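Local coordinates for VP4 CORE protein (Bluetongue virus, PDB 2JHP), which caps viral messenger RNA as a multifunctional enzyme of the bluetongue virus inner capsid, binding S-adenosyl-L-homocysteine and guanine at two sites each, at residues D86-P90 with E105-R109; I309-E315 with V362-R367; L412-M418 with D447-L451. Residue numbers count along the deposited sequence, not the author numbering.

Overall arrangement
The three contacts sit in three separate alpha/beta units of an elongated chain. Interaction 1 packs the edge strand of the parallel sheet near the N terminus against helix 99-112. Interactions 2 and 3 lie beside two different seven-stranded sheets, in loops that follow strands 302-308, 406-408 and 433-437; both sheets have the strand order 3-2-1-4-5-7-6 of Rossmann-like methyltransferases. Interaction 3 holds the adenine of a bound SAH, and the N414 side chain is about 7 Å from a guanine; the R109 side chain of interaction 1 is about 14 Å from a guanine. Centres of interactions 1 and 3 are 29 Å apart, nearest atoms about 16 Å. Interaction 2 is remote, its centre 43 Å from that of interaction 3 and 52 Å from that of interaction 1.

Interaction 1 (D86-P90 with E105-R109); sequences DVRIP and EIGRR
D86 is in a helical conformation (phi/psi -63/-53) and the chain is extended from V87 to P90, V87 and R88 forming the short edge strand of a five-stranded parallel sheet; E105-R109 is regular alpha-helix, its R109 N bonded to E105 O at 3.1 Å. Helix 99-112 packs on edge strand 87-88, as in alpha/beta folds. The two segments run in opposite directions: V87 faces R109 (CA-CA 6.2 Å) and I89 faces E105 (7.1 Å). V87, a t rotamer, lies against the helix, CG1 4.0 Å from I106 CA and CG2 3.8 Å from R109 CG. I89 (m, m) brings CD1 to 3.7 Å from E105 CG, an atom that P90 CD also approaches at 4.0 Å. E105 (t, p) thus packs with its aliphatic part, while its OE1 makes a long salt bridge to R108 NH1 at 3.6 Å. D86 turns its carboxylate to R63, F69 and T490, and R88 gives NE to T72 O; strand 67-71 flanks V87 and I89. R109 (t, p, p) folds back over the strand backbone, NH1 3.4 Å from R88 N, where two donors meet without bonding. Beside this, R109 NE makes a weak hydrogen bond to D86 O, 3.4 Å long with an N-H...O angle of 132°.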
loop_
_atom_site.group_PDB
_atom_site.type_symbol
_atom_site.label_atom_id
_atom_site.label_comp_id
_atom_site.label_asym_id
_atom_site.label_seq_id
_atom_site.Cartn_x
_atom_site.Cartn_y
_atom_site.Cartn_z
ATOM N N ASP A 86 4.488 -19.426 -7.470
ATOM C CA ASP A 86 3.712 -18.179 -7.545
ATOM C C ASP A 86 2.227 -18.421 -7.804
ATOM O O ASP A 86 1.377 -17.903 -7.084
ATOM C CB ASP A 86 4.264 -17.248 -8.637
ATOM C CG ASP A 86 5.608 -16.635 -8.276
ATOM O OD1 ASP A 86 6.367 -16.318 -9.216
ATOM O OD2 ASP A 86 5.909 -16.466 -7.073
ATOM N N VAL A 87 1.927 -19.190 -8.848
ATOM C CA VAL A 87 0.549 -19.535 -9.192
ATOM C C VAL A 87 0.402 -21.041 -9.084
ATOM O O VAL A 87 0.986 -21.777 -9.878
ATOM C CB VAL A 87 0.173 -19.106 -10.640
ATOM C CG1 VAL A 87 -1.316 -19.335 -10.909
ATOM C CG2 VAL A 87 0.527 -17.667 -10.887
ATOM N N ARG A 88 -0.369 -21.505 -8.109
ATOM C CA ARG A 88 -0.624 -22.941 -8.014
ATOM C C ARG A 88 -1.905 -23.350 -8.727
ATOM O O ARG A 88 -3.005 -23.004 -8.303
ATOM C CB ARG A 88 -0.603 -23.457 -6.570
ATOM C CG ARG A 88 -0.555 -24.969 -6.514
ATOM C CD ARG A 88 -0.176 -25.501 -5.155
ATOM N NE ARG A 88 -0.014 -26.953 -5.217
ATOM C CZ ARG A 88 0.374 -27.723 -4.206
ATOM N NH1 ARG A 88 0.647 -27.194 -3.019
ATOM N NH2 ARG A 88 0.487 -29.032 -4.384
ATOM N N ILE A 89 -1.725 -24.078 -9.824
ATOM C CA ILE A 89 -2.820 -24.590 -10.632
ATOM C C ILE A 89 -3.438 -25.804 -9.962
ATOM O O ILE A 89 -2.747 -26.791 -9.705
ATOM C CB ILE A 89 -2.356 -24.965 -12.060
ATOM C CG1 ILE A 89 -1.659 -23.777 -12.724
ATOM C CG2 ILE A 89 -3.536 -25.462 -12.909
ATOM C CD1 ILE A 89 -2.535 -22.541 -12.886
ATOM N N PRO A 90 -4.747 -25.723 -9.671
ATOM C CA PRO A 90 -5.514 -26.806 -9.038
ATOM C C PRO A 90 -5.525 -28.082 -9.880
ATOM O O PRO A 90 -5.240 -28.036 -11.084
ATOM C CB PRO A 90 -6.933 -26.226 -8.934
ATOM C CG PRO A 90 -6.756 -24.729 -9.032
ATOM C CD PRO A 90 -5.578 -24.530 -9.934
ATOM N N GLU A 105 -7.115 -18.659 -14.277
ATOM C CA GLU A 105 -6.433 -19.017 -13.036
ATOM C C GLU A 105 -5.185 -18.163 -12.834
ATOM O O GLU A 105 -5.025 -17.545 -11.776
ATOM C CB GLU A 105 -6.072 -20.499 -12.991
ATOM C CG GLU A 105 -5.624 -20.950 -11.614
ATOM C CD GLU A 105 -6.705 -20.762 -10.564
ATOM O OE1 GLU A 105 -7.815 -21.293 -10.768
ATOM O OE2 GLU A 105 -6.451 -20.088 -9.538
ATOM N N ILE A 106 -4.322 -18.122 -13.850
ATOM C CA ILE A 106 -3.147 -17.245 -13.839
ATOM C C ILE A 106 -3.539 -15.806 -13.549
ATOM O O ILE A 106 -2.990 -15.178 -12.647
ATOM C CB ILE A 106 -2.346 -17.295 -15.158
ATOM C CG1 ILE A 106 -1.924 -18.737 -15.485
ATOM C CG2 ILE A 106 -1.129 -16.383 -15.066
ATOM C CD1 ILE A 106 -1.113 -18.877 -16.769
ATOM N N GLY A 107 -4.514 -15.307 -14.295
ATOM C CA GLY A 107 -4.952 -13.921 -14.175
ATOM C C GLY A 107 -5.479 -13.526 -12.813
ATOM O O GLY A 107 -5.117 -12.467 -12.293
ATOM N N ARG A 108 -6.341 -14.365 -12.237
ATOM C CA ARG A 108 -6.865 -14.110 -10.890
ATOM C C ARG A 108 -5.742 -14.079 -9.856
ATOM O O ARG A 108 -5.621 -13.107 -9.089
ATOM C CB ARG A 108 -7.925 -15.142 -10.485
ATOM C CG ARG A 108 -9.213 -15.067 -11.273
ATOM C CD ARG A 108 -10.235 -16.028 -10.716
ATOM N NE ARG A 108 -11.087 -16.570 -11.772
ATOM C CZ ARG A 108 -11.000 -17.810 -12.252
ATOM N NH1 ARG A 108 -10.100 -18.661 -11.768
ATOM N NH2 ARG A 108 -11.827 -18.205 -13.218
ATOM N N ARG A 109 -4.907 -15.121 -9.847
ATOM C CA ARG A 109 -3.794 -15.162 -8.894
ATOM C C ARG A 109 -2.834 -14.018 -9.170
ATOM O O ARG A 109 -2.267 -13.431 -8.262
ATOM C CB ARG A 109 -3.062 -16.503 -8.915
ATOM C CG ARG A 109 -1.785 -16.498 -8.072
ATOM C CD ARG A 109 -2.014 -16.753 -6.585
ATOM N NE ARG A 109 -1.939 -18.189 -6.331
ATOM C CZ ARG A 109 -2.985 -19.013 -6.283
ATOM N NH1 ARG A 109 -2.789 -20.304 -6.059
ATOM N NH2 ARG A 109 -4.226 -18.555 -6.450
#

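Interaction 2 (I309-E315 with V362-R367)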
loop_
_atom_site.group_PDB
_atom_site.type_symbol
_atom_site.label_atom_id
_atom_site.label_comp_id
_atom_site.label_asym_id
_atom_site.label_seq_id
_atom_site.Cartn_x
_atom_site.Cartn_y
_atom_site.Cartn_z
ATOM N N ILE A 309 -32.267 7.552 17.554
ATOM C CA ILE A 309 -33.106 8.667 17.112
ATOM C C ILE A 309 -34.519 8.533 17.682
ATOM O O ILE A 309 -35.169 7.501 17.491
ATOM C CB ILE A 309 -33.219 8.731 15.579
ATOM C CG1 ILE A 309 -31.898 8.318 14.938
ATOM C CG2 ILE A 309 -33.668 10.133 15.134
ATOM C CD1 ILE A 309 -32.031 7.677 13.571
ATOM N N PRO A 310 -34.990 9.577 18.389
ATOM C CA PRO A 310 -36.341 9.638 18.974
ATOM C C PRO A 310 -37.462 9.600 17.924
ATOM O O PRO A 310 -37.228 9.907 16.752
ATOM C CB PRO A 310 -36.342 10.980 19.713
ATOM C CG PRO A 310 -35.257 11.789 19.055
ATOM C CD PRO A 310 -34.201 10.789 18.695
ATOM N N ASN A 311 -38.665 9.224 18.345
ATOM C CA ASN A 311 -39.798 9.119 17.430
ATOM C C ASN A 311 -40.691 10.346 17.497
ATOM O O ASN A 311 -41.228 10.797 16.484
ATOM C CB ASN A 311 -40.622 7.867 17.739
ATOM C CG ASN A 311 -39.808 6.587 17.645
ATOM O OD1 ASN A 311 -38.632 6.597 17.247
ATOM N ND2 ASN A 311 -40.440 5.470 18.013
ATOM N N SER A 312 -40.838 10.875 18.707
ATOM C CA SER A 312 -41.715 12.004 18.971
ATOM C C SER A 312 -41.097 13.322 18.510
ATOM O O SER A 312 -41.756 14.119 17.843
ATOM C CB SER A 312 -42.050 12.062 20.459
ATOM O OG SER A 312 -42.378 10.769 20.938
ATOM N N LYS A 313 -39.833 13.541 18.865
ATOM C CA LYS A 313 -39.128 14.782 18.544
ATOM C C LYS A 313 -38.727 14.844 17.074
ATOM O O LYS A 313 -38.162 13.891 16.537
ATOM C CB LYS A 313 -37.898 14.936 19.446
ATOM C CG LYS A 313 -38.236 15.250 20.900
ATOM C CD LYS A 313 -37.316 14.528 21.874
ATOM C CE LYS A 313 -37.832 14.683 23.303
ATOM N NZ LYS A 313 -37.231 13.672 24.228
ATOM N N ASP A 314 -39.037 15.967 16.429
ATOM C CA ASP A 314 -38.672 16.200 15.032
ATOM C C ASP A 314 -37.312 16.874 14.908
ATOM O O ASP A 314 -36.601 16.698 13.915
ATOM C CB ASP A 314 -39.747 17.026 14.324
ATOM C CG ASP A 314 -40.744 16.158 13.585
ATOM O OD1 ASP A 314 -40.292 15.151 12.976
ATOM O OD2 ASP A 314 -41.973 16.469 13.620
ATOM N N GLU A 315 -36.982 17.668 15.919
ATOM C CA GLU A 315 -35.646 18.211 16.093
ATOM C C GLU A 315 -35.279 18.126 17.573
ATOM O O GLU A 315 -36.158 17.995 18.432
ATOM C CB GLU A 315 -35.554 19.650 15.584
ATOM C CG GLU A 315 -36.281 20.670 16.452
ATOM C CD GLU A 315 -35.719 22.073 16.318
ATOM O OE1 GLU A 315 -34.735 22.264 15.563
ATOM O OE2 GLU A 315 -36.269 22.988 16.975
ATOM N N VAL A 362 -31.916 17.413 12.805
ATOM C CA VAL A 362 -33.246 17.170 12.251
ATOM C C VAL A 362 -33.423 15.675 12.032
ATOM O O VAL A 362 -32.734 15.075 11.205
ATOM C CB VAL A 362 -33.511 17.912 10.909
ATOM C CG1 VAL A 362 -35.011 18.189 10.750
ATOM C CG2 VAL A 362 -32.731 19.230 10.815
ATOM N N SER A 363 -34.349 15.090 12.787
ATOM C CA SER A 363 -34.664 13.667 12.710
ATOM C C SER A 363 -34.730 13.150 11.278
ATOM O O SER A 363 -34.105 12.143 10.956
ATOM C CB SER A 363 -35.979 13.374 13.433
ATOM O OG SER A 363 -35.880 13.717 14.802
ATOM N N ARG A 364 -35.466 13.866 10.431
ATOM C CA ARG A 364 -35.695 13.509 9.029
ATOM C C ARG A 364 -34.423 13.202 8.219
ATOM O O ARG A 364 -34.414 12.271 7.407
ATOM C CB ARG A 364 -36.488 14.627 8.350
ATOM C CG ARG A 364 -36.458 14.604 6.827
ATOM C CD ARG A 364 -36.805 15.974 6.226
ATOM N NE ARG A 364 -38.182 16.380 6.501
ATOM C CZ ARG A 364 -38.556 17.224 7.462
ATOM N NH1 ARG A 364 -37.657 17.786 8.269
ATOM N NH2 ARG A 364 -39.848 17.516 7.607
ATOM N N ASP A 365 -33.366 13.988 8.427
ATOM C CA ASP A 365 -32.135 13.838 7.658
ATOM C C ASP A 365 -31.265 12.746 8.266
ATOM O O ASP A 365 -30.438 12.110 7.589
ATOM C CB ASP A 365 -31.378 15.163 7.615
ATOM C CG ASP A 365 -32.158 16.249 6.912
ATOM O OD1 ASP A 365 -32.430 16.107 5.698
ATOM O OD2 ASP A 365 -32.498 17.247 7.578
ATOM N N VAL A 366 -31.466 12.546 9.562
ATOM C CA VAL A 366 -30.814 11.490 10.302
ATOM C C VAL A 366 -31.608 10.180 10.119
ATOM O O VAL A 366 -31.102 9.084 10.347
ATOM C CB VAL A 366 -30.602 11.958 11.772
ATOM C CG1 VAL A 366 -31.134 10.966 12.775
ATOM C CG2 VAL A 366 -29.116 12.272 12.024
ATOM N N ARG A 367 -32.846 10.318 9.656
ATOM C CA ARG A 367 -33.706 9.186 9.314
ATOM C C ARG A 367 -33.317 8.640 7.940
ATOM O O ARG A 367 -33.299 7.426 7.733
ATOM C CB ARG A 367 -35.169 9.632 9.328
ATOM C CG ARG A 367 -36.198 8.540 9.541
ATOM C CD ARG A 367 -37.217 8.965 10.603
ATOM N NE ARG A 367 -36.634 8.842 11.943
ATOM C CZ ARG A 367 -37.173 9.330 13.062
ATOM N NH1 ARG A 367 -38.327 10.007 13.038
ATOM N NH2 ARG A 367 -36.545 9.143 14.218
#
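I309 enters the loop with its side chain directed at helix 363-373: CD1 packs on V366 CG1 at 3.5 Å, and CG2 lies 3.2 Å from R367 NH2. At P310 the backbone oxygen meets the edge of the R367 guanidinium, taking a straight 2.7 Å hydrogen bond from NH2 (163°); the arginine, one turn into the helix, reaches back to the loop. N311 brings OD1 only to 4.5 Å from the same NH2. The loop then swings out through S312 and returns at K313, whose O accepts a hydrogen bond from S363 OG (2.9 Å) while its side chain makes a cation-pi contact with F283. D314 has its CA-to-CB bond directed away, but its backbone O accepts from S363 N (3.0 Å), so the first amide of the helix is satisfied by the loop. E315 completes the return as the antiparallel, non-hydrogen-bonded partner of V362, the N-cap residue, whose O accepts a hydrogen bond from D365 N at 3.0 Å. The contact therefore joins a strand pairing directly to a helix start. The loop links strand 302-308 to strand 315-320 of this Rossmann-like methyltransferase unit, strand 357-362 leads into the helix, and Y316, Y334 and Y160 pack around the junction.

Interaction 3 (L412-M418 with D447-L451). With SAH (S-adenosyl-L-homocysteine), chain B.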
loop_
_atom_site.group_PDB
_atom_site.type_symbol
_atom_site.label_atom_id
_atom_site.label_comp_id
_atom_site.label_asym_id
_atom_site.label_seq_id
_atom_site.Cartn_x
_atom_site.Cartn_y
_atom_site.Cartn_z
ATOM N N LEU A 412 1.046 9.325 -5.741
ATOM C CA LEU A 412 1.542 10.448 -6.550
ATOM C C LEU A 412 0.824 10.647 -7.893
ATOM O O LEU A 412 0.315 11.727 -8.169
ATOM C CB LEU A 412 3.044 10.309 -6.772
ATOM C CG LEU A 412 4.037 11.055 -5.860
ATOM C CD1 LEU A 412 3.394 11.877 -4.766
ATOM C CD2 LEU A 412 5.067 10.115 -5.283
ATOM N N THR A 413 0.764 9.588 -8.698
ATOM C CA THR A 413 0.305 9.649 -10.064
ATOM C C THR A 413 -1.147 9.250 -10.189
ATOM O O THR A 413 -1.610 8.886 -11.284
ATOM C CB THR A 413 1.130 8.727 -10.937
ATOM O OG1 THR A 413 1.341 7.489 -10.252
ATOM C CG2 THR A 413 2.482 9.367 -11.269
ATOM N N ASN A 414 -1.868 9.296 -9.065
ATOM C CA ASN A 414 -3.327 9.279 -9.055
ATOM C C ASN A 414 -3.842 10.447 -9.892
ATOM O O ASN A 414 -3.240 11.527 -9.889
ATOM C CB ASN A 414 -3.866 9.420 -7.632
ATOM C CG ASN A 414 -3.890 8.103 -6.857
ATOM O OD1 ASN A 414 -4.604 7.992 -5.864
ATOM N ND2 ASN A 414 -3.107 7.114 -7.294
ATOM N N ARG A 415 -4.962 10.232 -10.584
ATOM C CA ARG A 415 -5.483 11.200 -11.535
ATOM C C ARG A 415 -5.803 12.573 -10.913
ATOM O O ARG A 415 -5.743 13.596 -11.604
ATOM C CB ARG A 415 -6.686 10.616 -12.274
ATOM C CG ARG A 415 -6.916 11.225 -13.649
ATOM C CD ARG A 415 -7.643 10.259 -14.593
ATOM N NE ARG A 415 -6.844 9.053 -14.841
ATOM C CZ ARG A 415 -5.990 8.900 -15.851
ATOM N NH1 ARG A 415 -5.809 9.868 -16.746
ATOM N NH2 ARG A 415 -5.320 7.766 -15.973
ATOM N N CYS A 416 -6.112 12.592 -9.615
ATOM C CA CYS A 416 -6.330 13.845 -8.878
ATOM C C CYS A 416 -5.084 14.744 -8.772
ATOM O O CYS A 416 -5.184 15.876 -8.312
ATOM C CB CYS A 416 -6.870 13.551 -7.476
ATOM S SG CYS A 416 -5.664 12.772 -6.380
ATOM N N ASN A 417 -3.925 14.238 -9.191
ATOM C CA ASN A 417 -2.660 14.994 -9.149
ATOM C C ASN A 417 -2.102 15.354 -10.529
ATOM O O ASN A 417 -0.960 15.815 -10.651
ATOM C CB ASN A 417 -1.599 14.228 -8.347
ATOM C CG ASN A 417 -2.078 13.861 -6.963
ATOM O OD1 ASN A 417 -2.876 14.578 -6.370
ATOM N ND2 ASN A 417 -1.605 12.733 -6.444
ATOM N N MET A 418 -2.912 15.141 -11.559
ATOM C CA MET A 418 -2.519 15.414 -12.928
ATOM C C MET A 418 -2.024 16.850 -13.113
ATOM O O MET A 418 -2.596 17.799 -12.559
ATOM C CB MET A 418 -3.703 15.158 -13.846
ATOM C CG MET A 418 -3.325 14.700 -15.232
ATOM S SD MET A 418 -4.677 13.736 -15.919
ATOM C CE MET A 418 -5.897 15.014 -16.275
ATOM N N ASP A 447 -6.313 3.585 -12.109
ATOM C CA ASP A 447 -6.650 4.917 -12.610
ATOM C C ASP A 447 -5.529 5.961 -12.461
ATOM O O ASP A 447 -5.758 7.083 -11.999
ATOM C CB ASP A 447 -7.904 5.399 -11.878
ATOM C CG ASP A 447 -8.494 6.675 -12.485
ATOM O OD1 ASP A 447 -8.972 6.640 -13.651
ATOM O OD2 ASP A 447 -8.494 7.712 -11.774
ATOM N N ASP A 448 -4.318 5.600 -12.858
ATOM C CA ASP A 448 -3.191 6.517 -12.758
ATOM C C ASP A 448 -2.781 7.010 -14.134
ATOM O O ASP A 448 -3.017 6.342 -15.130
ATOM C CB ASP A 448 -2.007 5.825 -12.083
ATOM C CG ASP A 448 -2.024 5.968 -10.567
ATOM O OD1 ASP A 448 -0.929 6.011 -9.947
ATOM O OD2 ASP A 448 -3.128 6.042 -9.993
ATOM N N PHE A 449 -2.178 8.195 -14.185
ATOM C CA PHE A 449 -1.528 8.656 -15.394
ATOM C C PHE A 449 -0.055 8.274 -15.319
ATOM O O PHE A 449 0.529 8.215 -14.233
ATOM C CB PHE A 449 -1.717 10.163 -15.574
ATOM C CG PHE A 449 -1.033 11.004 -14.521
ATOM C CD1 PHE A 449 0.288 11.460 -14.700
ATOM C CD2 PHE A 449 -1.705 11.369 -13.365
ATOM C CE1 PHE A 449 0.907 12.245 -13.756
ATOM C CE2 PHE A 449 -1.065 12.161 -12.406
ATOM C CZ PHE A 449 0.238 12.590 -12.610
ATOM N N ALA A 450 0.534 8.005 -16.480
ATOM C CA ALA A 450 1.932 7.601 -16.596
ATOM C C ALA A 450 2.885 8.784 -16.743
ATOM O O ALA A 450 2.681 9.641 -17.586
ATOM C CB ALA A 450 2.097 6.642 -17.771
ATOM N N LEU A 451 3.927 8.816 -15.912
ATOM C CA LEU A 451 5.061 9.731 -16.090
ATOM C C LEU A 451 5.958 9.145 -17.170
ATOM O O LEU A 451 6.161 7.939 -17.200
ATOM C CB LEU A 451 5.873 9.878 -14.790
ATOM C CG LEU A 451 5.295 10.609 -13.578
ATOM C CD1 LEU A 451 6.360 10.837 -12.530
ATOM C CD2 LEU A 451 4.624 11.924 -13.977
HETATM N N SAH B . -0.401 4.657 0.098
HETATM C CA SAH B . -1.240 3.430 0.273
HETATM C CB SAH B . -2.583 3.452 -0.464
HETATM C CG SAH B . -2.755 4.302 -1.710
HETATM S SD SAH B . -4.508 4.410 -2.164
HETATM C C SAH B . -0.479 2.148 -0.026
HETATM O O SAH B . 0.682 2.005 0.363
HETATM O OXT SAH B . -1.014 1.216 -0.627
HETATM C "C5'" SAH B . -4.265 6.128 -2.700
HETATM C "C4'" SAH B . -4.797 7.142 -1.701
HETATM O "O4'" SAH B . -4.024 8.326 -1.729
HETATM C "C3'" SAH B . -6.241 7.543 -1.988
HETATM O "O3'" SAH B . -6.906 7.589 -0.736
HETATM C "C2'" SAH B . -6.138 8.951 -2.553
HETATM O "O2'" SAH B . -7.226 9.765 -2.204
HETATM C "C1'" SAH B . -4.866 9.464 -1.880
HETATM N N9 SAH B . -4.214 10.563 -2.628
HETATM C C8 SAH B . -4.117 10.707 -3.993
HETATM N N7 SAH B . -3.447 11.857 -4.262
HETATM C C5 SAH B . -3.114 12.451 -3.091
HETATM C C6 SAH B . -2.426 13.627 -2.781
HETATM N N6 SAH B . -1.953 14.405 -3.752
HETATM N N1 SAH B . -2.222 13.982 -1.460
HETATM C C2 SAH B . -2.701 13.171 -0.446
HETATM N N3 SAH B . -3.383 12.005 -0.748
HETATM C C4 SAH B . -3.590 11.647 -2.050
HETATM O O HOH W 1 -6.492 7.534 -9.560
#
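Two loops meet here at the C-terminal ends of adjacent parallel strands, 406-408 and 433-437, in a Rossmann-like methyltransferase fold; the first loop, with a 3-10 turn at 415-417, forms part of the SAH pocket. A single backbone bridge centred on N414 and D448 aligns them, F449 N donating to T413 O at 3.0 Å. F449 supplies the largest buried area. Its p rotamer, with chi2 at 90°, slots the ring between T413 CG2 over one face and M418 CG over the opposite one, while N414 O lies at the ring edge, 3.4 Å from CE2. M418 SD is 5.3 Å from the ring centroid, an oblique Met-aromatic contact. T413 also packs CG2 on L451 CG (3.8 Å). Its p rotamer turns OG1 to D448 OD1, a 2.7 Å hydrogen bond, and the hydroxyl is also bonded to W437 N. The other carboxylate oxygen, D448 OD2, lies 2.9 Å from N414 ND2. R415 extends (t, t) and then bends at chi3 (m), making a salt bridge from NE to D447 OD1 (3.4 Å), whose hydrogen bond is weak (133°). A water bridges the two backbones, accepting from R415 N (3.3 Å) and donating to D447 O (2.6 Å). On the ligand side, N414 OD1 and C416 SG approach SAH C8 and N7 at 3.3 and 3.2 Å. N417, an m rotamer steadied by ND2 to L412 O (2.8 Å), reads the adenine with both ends of its amide: SAH N6 donates to OD1 at 2.8 Å, and ND2 donates to SAH N7 at 3.0 Å.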